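Side-chain contacts in nitrate transport protein (PDB 3HN0), which probably serves as the substrate-binding component of an ABC transporter, capturing a small solute, possibly nitrate or a related compound, for uptake: residues A[114-118]-A[119-123]; A[137-141]-A[142-146]; A[219-223]-A[224-228]. All coordinates share one frame; numbering follows the deposited sequence.

Contact 1 (A[114-118]-A[119-123]); sequences YYLGR and QRLDY
Gln119 lays its CG over one face of the Tyr115 ring, 3.7 Å from the ring centroid and 21° off the ring normal, a CH-pi contact. A bend at chi2 brings the amide round until its plane lies 17° from that of the ring. The amide is also held by Arg118: NE donates to Gln119 OE1 over 3.0 Å, nearly straight at 165°. The acceptor lies in the guanidinium plane, although guanidinium and amide planes stand steeply to each other; the two chains run side by side and point the same way. Leu121 CD1 approaches Tyr115 CE2 obliquely at 3.9 Å.

On the next flank, Leu116 crosses both Leu121 and Tyr123 at about a right angle, its CD2 lying 3.9 Å from Leu121 CB and 3.6 Å from Tyr123 CD2. The backbone here is a Schellman motif: Arg120 takes a positive phi, Leu121 N bonds to Leu116 O (3.0 Å), and Arg120 N bonds to Gly117 O.

This C-terminal turn of helix 107-119 leads towards strand 125-126. Leu116 and Tyr123 both rest on Leu99 of strand 99-100, Tyr115 touches Leu170, and Tyr114 packs against helix 251-264; Gln119 also meets Glu134 of the second subunit.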
loop_
_atom_site.group_PDB
_atom_site.type_symbol
_atom_site.label_atom_id
_atom_site.label_comp_id
_atom_site.label_asym_id
_atom_site.label_seq_id
_atom_site.Cartn_x
_atom_site.Cartn_y
_atom_site.Cartn_z
ATOM N N TYR A 114 -11.580 -1.926 12.566
ATOM C CA TYR A 114 -10.129 -1.964 12.610
ATOM C C TYR A 114 -9.508 -0.565 12.523
ATOM O O TYR A 114 -8.556 -0.206 13.262
ATOM C CB TYR A 114 -9.611 -2.859 11.479
ATOM C CG TYR A 114 -8.118 -2.764 11.315
ATOM C CD1 TYR A 114 -7.266 -3.340 12.251
ATOM C CD2 TYR A 114 -7.532 -2.090 10.208
ATOM C CE1 TYR A 114 -5.901 -3.251 12.130
ATOM C CE2 TYR A 114 -6.136 -1.995 10.090
ATOM C CZ TYR A 114 -5.334 -2.587 11.063
ATOM O OH TYR A 114 -3.957 -2.529 10.987
ATOM N N TYR A 115 -10.015 0.208 11.563
ATOM C CA TYR A 115 -9.551 1.571 11.345
ATOM C C TYR A 115 -9.766 2.439 12.592
ATOM O O TYR A 115 -8.872 3.133 13.001
ATOM C CB TYR A 115 -10.283 2.208 10.136
ATOM C CG TYR A 115 -9.938 3.658 9.962
ATOM C CD1 TYR A 115 -8.777 4.029 9.314
ATOM C CD2 TYR A 115 -10.760 4.656 10.475
ATOM C CE1 TYR A 115 -8.432 5.380 9.180
ATOM C CE2 TYR A 115 -10.409 6.009 10.329
ATOM C CZ TYR A 115 -9.253 6.332 9.678
ATOM O OH TYR A 115 -8.874 7.637 9.527
ATOM N N LEU A 116 -10.929 2.354 13.191
ATOM C CA LEU A 116 -11.225 3.174 14.369
ATOM C C LEU A 116 -10.296 2.798 15.518
ATOM O O LEU A 116 -9.744 3.672 16.182
ATOM C CB LEU A 116 -12.679 3.050 14.763
ATOM C CG LEU A 116 -13.719 3.622 13.773
ATOM C CD1 LEU A 116 -15.150 3.281 14.266
ATOM C CD2 LEU A 116 -13.564 5.119 13.533
ATOM N N GLY A 117 -10.082 1.504 15.725
ATOM C CA GLY A 117 -9.115 1.059 16.750
ATOM C C GLY A 117 -7.692 1.532 16.505
ATOM O O GLY A 117 -7.016 2.051 17.405
ATOM N N ARG A 118 -7.219 1.342 15.282
ATOM C CA ARG A 118 -5.875 1.750 14.877
ATOM C C ARG A 118 -5.660 3.271 15.060
ATOM O O ARG A 118 -4.597 3.724 15.480
ATOM C CB ARG A 118 -5.681 1.364 13.390
ATOM C CG ARG A 118 -4.478 1.955 12.690
ATOM C CD ARG A 118 -4.491 1.637 11.174
ATOM N NE ARG A 118 -4.384 2.854 10.357
ATOM C CZ ARG A 118 -4.374 2.885 9.027
ATOM N NH1 ARG A 118 -4.436 1.765 8.327
ATOM N NH2 ARG A 118 -4.283 4.046 8.389
ATOM N N GLN A 119 -6.671 4.054 14.719
ATOM C CA GLN A 119 -6.548 5.509 14.789
ATOM C C GLN A 119 -6.940 6.053 16.149
ATOM O O GLN A 119 -6.862 7.266 16.362
ATOM C CB GLN A 119 -7.418 6.149 13.728
ATOM C CG GLN A 119 -6.996 5.762 12.344
ATOM C CD GLN A 119 -5.616 6.270 12.024
ATOM O OE1 GLN A 119 -4.689 5.489 11.829
ATOM N NE2 GLN A 119 -5.470 7.583 11.974
ATOM N N ARG A 120 -7.398 5.188 17.044
ATOM C CA ARG A 120 -7.834 5.642 18.398
ATOM C C ARG A 120 -9.001 6.636 18.348
ATOM O O ARG A 120 -9.016 7.664 19.044
ATOM C CB ARG A 120 -6.639 6.213 19.194
ATOM C CG ARG A 120 -5.441 5.246 19.226
ATOM C CD ARG A 120 -4.166 5.852 19.842
ATOM N NE ARG A 120 -4.344 6.272 21.237
ATOM C CZ ARG A 120 -4.409 5.446 22.285
ATOM N NH1 ARG A 120 -4.318 4.119 22.130
ATOM N NH2 ARG A 120 -4.578 5.955 23.504
ATOM N N LEU A 121 -9.991 6.293 17.535
ATOM C CA LEU A 121 -11.228 7.031 17.410
ATOM C C LEU A 121 -12.243 6.022 17.923
ATOM O O LEU A 121 -12.025 4.845 17.794
ATOM C CB LEU A 121 -11.456 7.362 15.933
ATOM C CG LEU A 121 -10.403 8.207 15.196
ATOM C CD1 LEU A 121 -10.559 8.055 13.649
ATOM C CD2 LEU A 121 -10.514 9.673 15.662
ATOM N N ASP A 122 -13.353 6.447 18.499
ATOM C CA ASP A 122 -14.307 5.435 18.980
ATOM C C ASP A 122 -15.751 5.813 18.691
ATOM O O ASP A 122 -16.627 5.612 19.534
ATOM C CB ASP A 122 -14.109 5.163 20.478
ATOM C CG ASP A 122 -12.945 4.203 20.766
ATOM O OD1 ASP A 122 -12.524 3.444 19.874
ATOM O OD2 ASP A 122 -12.454 4.206 21.911
ATOM N N TYR A 123 -15.991 6.300 17.472
ATOM C CA TYR A 123 -17.287 6.785 17.063
ATOM C C TYR A 123 -18.322 5.685 17.272
ATOM O O TYR A 123 -18.043 4.518 16.966
ATOM C CB TYR A 123 -17.294 7.174 15.584
ATOM C CG TYR A 123 -16.249 8.175 15.178
ATOM C CD1 TYR A 123 -15.922 9.257 15.994
ATOM C CD2 TYR A 123 -15.602 8.053 13.966
ATOM C CE1 TYR A 123 -14.961 10.178 15.601
ATOM C CE2 TYR A 123 -14.660 8.957 13.554
ATOM C CZ TYR A 123 -14.333 10.020 14.378
ATOM O OH TYR A 123 -13.381 10.908 13.970
#

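Contact 2 (A[137-141]-A[142-146]); sequences QGILA and GKVNR
Ile139 and Val144 meet through their CG1 atoms, 3.5 Å apart, where the chain folds back on the end of helix 132-141. Val144 turns CG1 anti to its own backbone nitrogen (chi1 176°), which directs that methyl at Ile139, while Val144 CG2 lies against the backbone of Gly138, 3.6 Å from Gly138 C. Ile139 answers with CG1 anti to its carbonyl carbon and beside its nitrogen, and the two branched chains pass obliquely. Gly138 is suited to the position: a beta carbon there would collide with Val144 CG2. Of the Lys143 side chain, CB comes nearest the helix, 3.6 Å from Gly138 O, before a bend at chi2 carries the rest off.

The backbone forms a Schellman motif. Gly142 has a positive phi of 99°, at which a side chain would be jammed against the carbonyl oxygen of Ala141. Its N bonds to Ile139 O at 3.0 Å and only weakly to Gly138 O. The latter oxygen takes two fuller bonds: Lys143 N at 3.0 Å, tilted somewhat from the carbonyl plane, and Val144 N at 3.1 Å, well above it. A CA-H...O contact from Ile139 to Val144 O adds a further link.

Beyond the turn, Ile139 rests on Ala147 and Leu149 of strand 146-149, and Val144 on Tyr100 of strand 99-100. The helix end is therefore capped by main-chain amides, while the side chains contribute an apolar contact. Because that cap uses no side-chain polar group, its hydrogen bonds are likely to depend little on the ionisation of nearby residues.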
loop_
_atom_site.group_PDB
_atom_site.type_symbol
_atom_site.label_atom_id
_atom_site.label_comp_id
_atom_site.label_asym_id
_atom_site.label_seq_id
_atom_site.Cartn_x
_atom_site.Cartn_y
_atom_site.Cartn_z
ATOM N N GLN A 137 -28.915 7.270 0.926
ATOM C CA GLN A 137 -30.181 7.938 1.088
ATOM C C GLN A 137 -30.277 8.607 2.472
ATOM O O GLN A 137 -30.806 9.709 2.594
ATOM C CB GLN A 137 -31.283 6.890 0.867
ATOM C CG GLN A 137 -32.606 7.398 1.069
ATOM C CD GLN A 137 -32.825 8.559 0.197
ATOM O OE1 GLN A 137 -32.373 8.559 -0.960
ATOM N NE2 GLN A 137 -33.444 9.602 0.744
ATOM N N GLY A 138 -29.829 7.918 3.529
ATOM C CA GLY A 138 -29.803 8.466 4.873
ATOM C C GLY A 138 -28.970 9.740 4.944
ATOM O O GLY A 138 -29.333 10.682 5.621
ATOM N N ILE A 139 -27.873 9.783 4.211
ATOM C CA ILE A 139 -27.055 11.008 4.187
ATOM C C ILE A 139 -27.879 12.151 3.552
ATOM O O ILE A 139 -28.032 13.227 4.131
ATOM C CB ILE A 139 -25.737 10.810 3.375
ATOM C CG1 ILE A 139 -24.808 9.844 4.081
ATOM C CG2 ILE A 139 -25.049 12.207 3.136
ATOM C CD1 ILE A 139 -23.559 9.414 3.297
ATOM N N LEU A 140 -28.462 11.852 2.395
ATOM C CA LEU A 140 -29.200 12.841 1.638
ATOM C C LEU A 140 -30.482 13.329 2.329
ATOM O O LEU A 140 -30.874 14.470 2.178
ATOM C CB LEU A 140 -29.483 12.329 0.213
ATOM C CG LEU A 140 -28.219 11.987 -0.559
ATOM C CD1 LEU A 140 -28.567 11.610 -1.999
ATOM C CD2 LEU A 140 -27.248 13.187 -0.502
ATOM N N ALA A 141 -31.079 12.470 3.146
ATOM C CA ALA A 141 -32.275 12.825 3.880
ATOM C C ALA A 141 -31.962 13.588 5.163
ATOM O O ALA A 141 -32.840 14.098 5.770
ATOM C CB ALA A 141 -33.061 11.579 4.207
ATOM N N GLY A 142 -30.689 13.613 5.567
ATOM C CA GLY A 142 -30.285 14.340 6.781
ATOM C C GLY A 142 -30.099 13.523 8.049
ATOM O O GLY A 142 -29.814 14.091 9.096
ATOM N N LYS A 143 -30.265 12.215 7.963
ATOM C CA LYS A 143 -30.173 11.302 9.096
ATOM C C LYS A 143 -28.701 10.963 9.390
ATOM O O LYS A 143 -28.329 10.781 10.539
ATOM C CB LYS A 143 -30.938 10.009 8.767
ATOM C CG LYS A 143 -31.005 8.941 9.883
ATOM C CD LYS A 143 -31.854 9.385 11.051
ATOM C CE LYS A 143 -32.259 8.211 11.943
ATOM N NZ LYS A 143 -33.414 8.539 12.810
ATOM N N VAL A 144 -27.881 10.888 8.346
ATOM C CA VAL A 144 -26.515 10.374 8.449
ATOM C C VAL A 144 -25.501 11.496 8.187
ATOM O O VAL A 144 -25.501 12.096 7.115
ATOM C CB VAL A 144 -26.325 9.237 7.445
ATOM C CG1 VAL A 144 -24.830 8.726 7.441
ATOM C CG2 VAL A 144 -27.301 8.090 7.707
ATOM N N ASN A 145 -24.623 11.770 9.154
ATOM C CA ASN A 145 -23.580 12.778 9.023
ATOM C C ASN A 145 -22.183 12.154 8.907
ATOM O O ASN A 145 -21.214 12.836 8.653
ATOM C CB ASN A 145 -23.625 13.718 10.239
ATOM C CG ASN A 145 -24.955 14.476 10.348
ATOM O OD1 ASN A 145 -25.508 14.932 9.345
ATOM N ND2 ASN A 145 -25.463 14.606 11.560
ATOM N N ARG A 146 -22.080 10.861 9.141
ATOM C CA ARG A 146 -20.778 10.214 9.069
ATOM C C ARG A 146 -21.059 8.778 8.680
ATOM O O ARG A 146 -21.966 8.163 9.242
ATOM C CB ARG A 146 -20.103 10.408 10.436
ATOM C CG ARG A 146 -18.925 9.577 10.806
ATOM C CD ARG A 146 -18.535 9.877 12.293
ATOM N NE ARG A 146 -17.722 11.076 12.415
ATOM C CZ ARG A 146 -17.426 11.682 13.567
ATOM N NH1 ARG A 146 -17.890 11.220 14.717
ATOM N NH2 ARG A 146 -16.653 12.756 13.568
#

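Contact 3 (A[219-223]-A[224-228]); sequences HSLEE and HGIFA
Leu221 packs against both Ile226 and Phe227 at the tight side of this helix end. Its CD2 reaches Ile226 CG1 at 4.0 Å, the two chains crossing obliquely, whereas Phe227 runs alongside and presents its ring edge, with Phe227 CD2 4.1 Å from Leu221 CB. Ile226 CG2 lies over a face of the same ring, so the three side chains all touch one another. With an alanine here both methyls of the leucine are gone, which would probably open a gap beside Ile226 and Ile18 and leave only CB against the phenyl ring.

The main chain here closes a Schellman motif: Gly225 has a positive phi, its N bonds to Glu222 O, and Ile226 N donates to Leu221 O at 3.0 Å. His224 reinforces the turn by gripping Ser220 O twice, through its backbone N and through ND1 at 2.9 Å, from opposite faces of the carbonyl plane. That oxygen lies in the imidazole plane. A chi1 of -72° brings the ring back to the last turn; as Ser220 O can only accept, ND1 must be the donor.

The other side is looser and joined by water. One water donates to Glu222 OE2 and Ala228 O, both at 2.8 Å; a second bridges Glu222 O and Phe227 O. Glu222 OE2 also accepts from Gly230 N.

Helix 214-223 is thereby turned into the loop before helix 234-240. Leu221 and Phe227 bear on Ile18 of helix 16-19, Ile226 on Leu24 of helix 21-25, and Ser220 OG bonds to Glu25.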
loop_
_atom_site.group_PDB
_atom_site.type_symbol
_atom_site.label_atom_id
_atom_site.label_comp_id
_atom_site.label_asym_id
_atom_site.label_seq_id
_atom_site.Cartn_x
_atom_site.Cartn_y
_atom_site.Cartn_z
ATOM N N HIS A 219 -18.552 5.429 -20.085
ATOM C CA HIS A 219 -19.461 5.480 -21.200
ATOM C C HIS A 219 -19.967 4.088 -21.528
ATOM O O HIS A 219 -21.159 3.885 -21.719
ATOM C CB HIS A 219 -18.743 6.096 -22.418
ATOM C CG HIS A 219 -19.651 6.409 -23.558
ATOM N ND1 HIS A 219 -20.441 7.539 -23.576
ATOM C CD2 HIS A 219 -19.885 5.765 -24.724
ATOM C CE1 HIS A 219 -21.140 7.563 -24.692
ATOM N NE2 HIS A 219 -20.828 6.497 -25.405
ATOM N N SER A 220 -19.052 3.131 -21.613
ATOM C CA SER A 220 -19.454 1.755 -21.937
ATOM C C SER A 220 -20.313 1.126 -20.850
ATOM O O SER A 220 -21.302 0.467 -21.135
ATOM C CB SER A 220 -18.244 0.870 -22.243
ATOM O OG SER A 220 -18.710 -0.390 -22.634
ATOM N N LEU A 221 -19.956 1.328 -19.584
ATOM C CA LEU A 221 -20.772 0.822 -18.506
ATOM C C LEU A 221 -22.187 1.397 -18.528
ATOM O O LEU A 221 -23.147 0.694 -18.270
ATOM C CB LEU A 221 -20.108 1.077 -17.160
ATOM C CG LEU A 221 -18.839 0.234 -16.903
ATOM C CD1 LEU A 221 -18.030 1.023 -15.885
ATOM C CD2 LEU A 221 -19.147 -1.228 -16.410
ATOM N N GLU A 222 -22.282 2.680 -18.853
ATOM C CA GLU A 222 -23.585 3.346 -18.937
ATOM C C GLU A 222 -24.401 2.762 -20.093
ATOM O O GLU A 222 -25.564 2.418 -19.896
ATOM C CB GLU A 222 -23.402 4.829 -19.103
ATOM C CG GLU A 222 -22.978 5.509 -17.815
ATOM C CD GLU A 222 -22.523 6.950 -18.002
ATOM O OE1 GLU A 222 -22.370 7.416 -19.160
ATOM O OE2 GLU A 222 -22.305 7.634 -16.976
ATOM N N GLU A 223 -23.783 2.611 -21.263
ATOM C CA GLU A 223 -24.498 2.015 -22.397
ATOM C C GLU A 223 -25.034 0.628 -22.112
ATOM O O GLU A 223 -26.101 0.261 -22.617
ATOM C CB GLU A 223 -23.627 2.015 -23.669
ATOM C CG GLU A 223 -23.444 3.443 -24.192
ATOM C CD GLU A 223 -22.724 3.525 -25.516
ATOM O OE1 GLU A 223 -22.047 2.544 -25.908
ATOM O OE2 GLU A 223 -22.849 4.562 -26.196
ATOM N N HIS A 224 -24.282 -0.147 -21.349
ATOM C CA HIS A 224 -24.665 -1.525 -20.967
ATOM C C HIS A 224 -25.582 -1.589 -19.767
ATOM O O HIS A 224 -25.898 -2.680 -19.302
ATOM C CB HIS A 224 -23.429 -2.431 -20.734
ATOM C CG HIS A 224 -22.716 -2.798 -22.002
ATOM N ND1 HIS A 224 -21.814 -1.958 -22.611
ATOM C CD2 HIS A 224 -22.780 -3.912 -22.774
ATOM C CE1 HIS A 224 -21.371 -2.525 -23.729
ATOM N NE2 HIS A 224 -21.942 -3.712 -23.848
ATOM N N GLY A 225 -26.018 -0.434 -19.277
ATOM C CA GLY A 225 -26.940 -0.323 -18.145
ATOM C C GLY A 225 -26.421 -0.759 -16.773
ATOM O O GLY A 225 -27.210 -1.086 -15.889
ATOM N N ILE A 226 -25.105 -0.753 -16.576
ATOM C CA ILE A 226 -24.537 -1.275 -15.369
ATOM C C ILE A 226 -24.655 -0.212 -14.295
ATOM O O ILE A 226 -24.942 -0.512 -13.149
ATOM C CB ILE A 226 -23.043 -1.674 -15.555
ATOM C CG1 ILE A 226 -22.848 -2.650 -16.750
ATOM C CG2 ILE A 226 -22.467 -2.254 -14.252
ATOM C CD1 ILE A 226 -23.688 -3.848 -16.637
ATOM N N PHE A 227 -24.382 1.039 -14.661
ATOM C CA PHE A 227 -24.563 2.160 -13.742
ATOM C C PHE A 227 -25.380 3.231 -14.436
ATOM O O PHE A 227 -25.392 3.347 -15.671
ATOM C CB PHE A 227 -23.215 2.761 -13.337
ATOM C CG PHE A 227 -22.319 1.803 -12.577
ATOM C CD1 PHE A 227 -22.617 1.458 -11.290
ATOM C CD2 PHE A 227 -21.213 1.242 -13.193
ATOM C CE1 PHE A 227 -21.793 0.536 -10.595
ATOM C CE2 PHE A 227 -20.364 0.351 -12.517
ATOM C CZ PHE A 227 -20.673 0.007 -11.212
ATOM N N ALA A 228 -26.078 4.019 -13.629
ATOM C CA ALA A 228 -26.854 5.130 -14.140
ATOM C C ALA A 228 -25.945 6.184 -14.736
ATOM O O ALA A 228 -24.774 6.349 -14.326
ATOM C CB ALA A 228 -27.727 5.758 -13.006
HETATM O O HOH W 1 -21.966 6.227 -14.553
HETATM O O HOH W 2 -27.018 3.538 -17.802
#

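In the fold
All three contacts are helix C-termini closed by a Schellman motif, met in series along the chain. Contacts 1 and 2 have centres about 22 Å apart yet touch: Tyr123, at the end of 119-123, and Arg146, at the end of 142-146, form a cation-pi pair, with Tyr123 CD1 3.1 Å from Arg146 NH1. Arg146 opens strand 146-149 and also forms a salt bridge with Glu90 of strand 87-90, so the cation-pi pair brings contact 1 to that sheet. Contact 3 stands apart, its centre about 26 Å from that of contact 2 (nearest atoms about 12 Å) and about 37 Å from that of contact 1 (nearest atoms about 24 Å), across the chain's centre.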